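Local coordinates for protein acid phosphatase (Bacillus anthracis, PDB 2I34) that probably hydrolyses phosphate monoesters at acidic pH, as a magnesium-dependent acid phosphatase of the HAD superfamily, at residues D65-V70 and Y122-K127. Numbering follows the deposited sequence.
Sequences DLDETV and YISNRK. With MG (magnesium ion), chain C; WO4 (tungstate(VI)ion), chain D.
Asp67 OD1 is gripped by two nitrogens of one guanidinium: Arg126 NH2 at 2.9 Å and Arg126 NE at 3.0 Å from Asp67 OD1. Both reach its syn lone pair, and the oxygen lies close to the guanidinium plane, with the carboxylate turned 35° from that plane. NE and NH2 grip side-on, both to OD1; NE also makes a weak bond to Asp67 OD2. An extended Arg126 chain from CG to NE delivers the group, and Arg126 NH1 is hydrogen-bonded to Thr134 OG1. The bridge fixes the Asp67 carboxylate; separately, Asp67 O binds the magnesium ion at 2.1 Å.

Tungstate joins the two segments. Its O3 accepts from Asp67 N in a nearly straight bond (169°), while Asn125 N donates to O4 at 2.8 Å. Ser124 OG also approaches O3, at a separation too short to be trusted as a bond length. With Ser124 OG anti to the backbone N (chi1 171°), the hydroxyl accepts from Arg126 N, forming an ST turn. Asp65 bridges metal and anion: OD2 binds the magnesium ion at 2.0 Å, and OD1 lies 2.5 Å from the tungsten. Thr69 OG1 donates to the anti lone pair of Asp65 OD2, a second-shell hold on that ligand.

Behind the anion, Leu66 CD2 meets Tyr122 CD1 obliquely at 3.6 Å, and Leu66 CD1 packs on Ser124 CB. Asp180 also binds the magnesium ion, and Lys161 NZ hydrogen-bonds the tungstate. Carboxylates on the metal and an oxyanion held at the C-terminal ends of neighbouring parallel strands 59-64 and 119-125 are characteristic of the HAD phosphatase active site, with residues 65-69 matching its DxDx(T/V) motif.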
loop_
_atom_site.group_PDB
_atom_site.type_symbol
_atom_site.label_atom_id
_atom_site.label_comp_id
_atom_site.label_asym_id
_atom_site.label_seq_id
_atom_site.Cartn_x
_atom_site.Cartn_y
_atom_site.Cartn_z
ATOM N N ASP A 65 4.787 4.819 -14.422
ATOM C CA ASP A 65 4.094 3.633 -14.898
ATOM C C ASP A 65 2.607 3.962 -15.130
ATOM O O ASP A 65 2.103 4.939 -14.565
ATOM C CB ASP A 65 4.201 2.544 -13.836
ATOM C CG ASP A 65 3.416 1.328 -14.187
ATOM O OD1 ASP A 65 3.729 0.739 -15.239
ATOM O OD2 ASP A 65 2.484 0.952 -13.421
ATOM N N LEU A 66 1.911 3.156 -15.947
ATOM C CA LEU A 66 0.454 3.324 -16.131
ATOM C C LEU A 66 -0.445 2.415 -15.281
ATOM O O LEU A 66 -1.201 2.905 -14.445
ATOM C CB LEU A 66 0.057 3.215 -17.612
ATOM C CG LEU A 66 0.422 4.438 -18.458
ATOM C CD1 LEU A 66 0.072 4.210 -19.933
ATOM C CD2 LEU A 66 -0.282 5.684 -17.932
ATOM N N ASP A 67 -0.389 1.110 -15.521
ATOM C CA ASP A 67 -1.320 0.165 -14.894
ATOM C C ASP A 67 -1.053 0.046 -13.404
ATOM O O ASP A 67 0.052 -0.286 -12.983
ATOM C CB ASP A 67 -1.262 -1.207 -15.586
ATOM C CG ASP A 67 -1.583 -1.112 -17.069
ATOM O OD1 ASP A 67 -2.497 -0.342 -17.434
ATOM O OD2 ASP A 67 -0.885 -1.737 -17.885
ATOM N N GLU A 68 -2.090 0.337 -12.619
ATOM C CA GLU A 68 -2.031 0.335 -11.156
ATOM C C GLU A 68 -1.152 1.461 -10.589
ATOM O O GLU A 68 -0.826 1.457 -9.403
ATOM C CB GLU A 68 -1.658 -1.050 -10.613
ATOM C CG GLU A 68 -2.866 -2.027 -10.557
ATOM C CD GLU A 68 -3.694 -2.046 -11.840
ATOM O OE1 GLU A 68 -3.246 -2.621 -12.863
ATOM O OE2 GLU A 68 -4.792 -1.468 -11.812
ATOM N N THR A 69 -0.822 2.437 -11.430
ATOM C CA THR A 69 -0.194 3.675 -10.994
ATOM C C THR A 69 -1.105 4.860 -11.347
ATOM O O THR A 69 -1.504 5.612 -10.466
ATOM C CB THR A 69 1.189 3.830 -11.601
ATOM O OG1 THR A 69 2.005 2.744 -11.172
ATOM C CG2 THR A 69 1.839 5.115 -11.172
ATOM N N VAL A 70 -1.422 5.008 -12.640
ATOM C CA VAL A 70 -2.331 6.031 -13.130
ATOM C C VAL A 70 -3.697 5.444 -13.521
ATOM O O VAL A 70 -4.734 6.033 -13.203
ATOM C CB VAL A 70 -1.733 6.786 -14.351
ATOM C CG1 VAL A 70 -2.745 7.792 -14.920
ATOM C CG2 VAL A 70 -0.441 7.471 -13.973
ATOM N N TYR A 122 5.075 8.553 -19.649
ATOM C CA TYR A 122 4.348 7.377 -19.218
ATOM C C TYR A 122 5.084 6.179 -19.799
ATOM O O TYR A 122 4.970 5.866 -20.986
ATOM C CB TYR A 122 2.900 7.422 -19.712
ATOM C CG TYR A 122 2.125 8.677 -19.350
ATOM C CD1 TYR A 122 1.565 8.826 -18.079
ATOM C CD2 TYR A 122 1.917 9.692 -20.283
ATOM C CE1 TYR A 122 0.825 9.945 -17.741
ATOM C CE2 TYR A 122 1.187 10.851 -19.946
ATOM C CZ TYR A 122 0.634 10.960 -18.660
ATOM O OH TYR A 122 -0.118 12.066 -18.282
ATOM N N ILE A 123 5.884 5.546 -18.956
ATOM C CA ILE A 123 6.688 4.431 -19.381
ATOM C C ILE A 123 5.972 3.192 -18.850
ATOM O O ILE A 123 5.978 2.947 -17.651
ATOM C CB ILE A 123 8.150 4.549 -18.877
ATOM C CG1 ILE A 123 8.781 5.808 -19.461
ATOM C CG2 ILE A 123 8.964 3.319 -19.278
ATOM C CD1 ILE A 123 10.299 5.962 -19.183
ATOM N N SER A 124 5.403 2.421 -19.781
ATOM C CA SER A 124 4.469 1.336 -19.491
ATOM C C SER A 124 4.804 0.097 -20.317
ATOM O O SER A 124 5.193 0.202 -21.487
ATOM C CB SER A 124 3.044 1.797 -19.827
ATOM O OG SER A 124 2.117 0.730 -19.763
ATOM N N ASN A 125 4.622 -1.071 -19.702
ATOM C CA ASN A 125 4.809 -2.345 -20.365
ATOM C C ASN A 125 3.580 -2.874 -21.093
ATOM O O ASN A 125 3.583 -3.999 -21.568
ATOM C CB ASN A 125 5.374 -3.367 -19.381
ATOM C CG ASN A 125 6.841 -3.123 -19.098
ATOM O OD1 ASN A 125 7.472 -2.305 -19.764
ATOM N ND2 ASN A 125 7.393 -3.835 -18.130
ATOM N N ARG A 126 2.553 -2.038 -21.236
ATOM C CA ARG A 126 1.637 -2.180 -22.381
ATOM C C ARG A 126 2.481 -2.253 -23.639
ATOM O O ARG A 126 3.552 -1.659 -23.683
ATOM C CB ARG A 126 0.667 -1.004 -22.482
ATOM C CG ARG A 126 -0.323 -0.980 -21.349
ATOM C CD ARG A 126 -1.237 0.232 -21.417
ATOM N NE ARG A 126 -2.277 0.154 -20.388
ATOM C CZ ARG A 126 -3.546 0.508 -20.557
ATOM N NH1 ARG A 126 -3.974 0.967 -21.722
ATOM N NH2 ARG A 126 -4.418 0.360 -19.556
ATOM N N LYS A 127 2.009 -2.992 -24.641
ATOM C CA LYS A 127 2.791 -3.255 -25.845
ATOM C C LYS A 127 2.652 -2.101 -26.821
ATOM O O LYS A 127 1.633 -1.414 -26.835
ATOM C CB LYS A 127 2.321 -4.542 -26.541
ATOM C CG LYS A 127 2.258 -5.797 -25.676
ATOM C CD LYS A 127 1.588 -6.966 -26.450
ATOM C CE LYS A 127 0.074 -6.742 -26.645
ATOM N NZ LYS A 127 -0.691 -7.982 -27.015
HETATM MG MG MG C . 2.055 -0.970 -12.900
HETATM W W WO4 D . 2.634 -1.078 -16.506
HETATM O O1 WO4 D . 1.832 -2.602 -17.586
HETATM O O2 WO4 D . 2.063 -1.434 -14.590
HETATM O O3 WO4 D . 1.685 0.448 -17.376
HETATM O O4 WO4 D . 4.610 -1.237 -16.907
HETATM O O HOH W 1 1.502 -2.985 -12.512
HETATM O O HOH W 2 4.099 -1.455 -12.833
#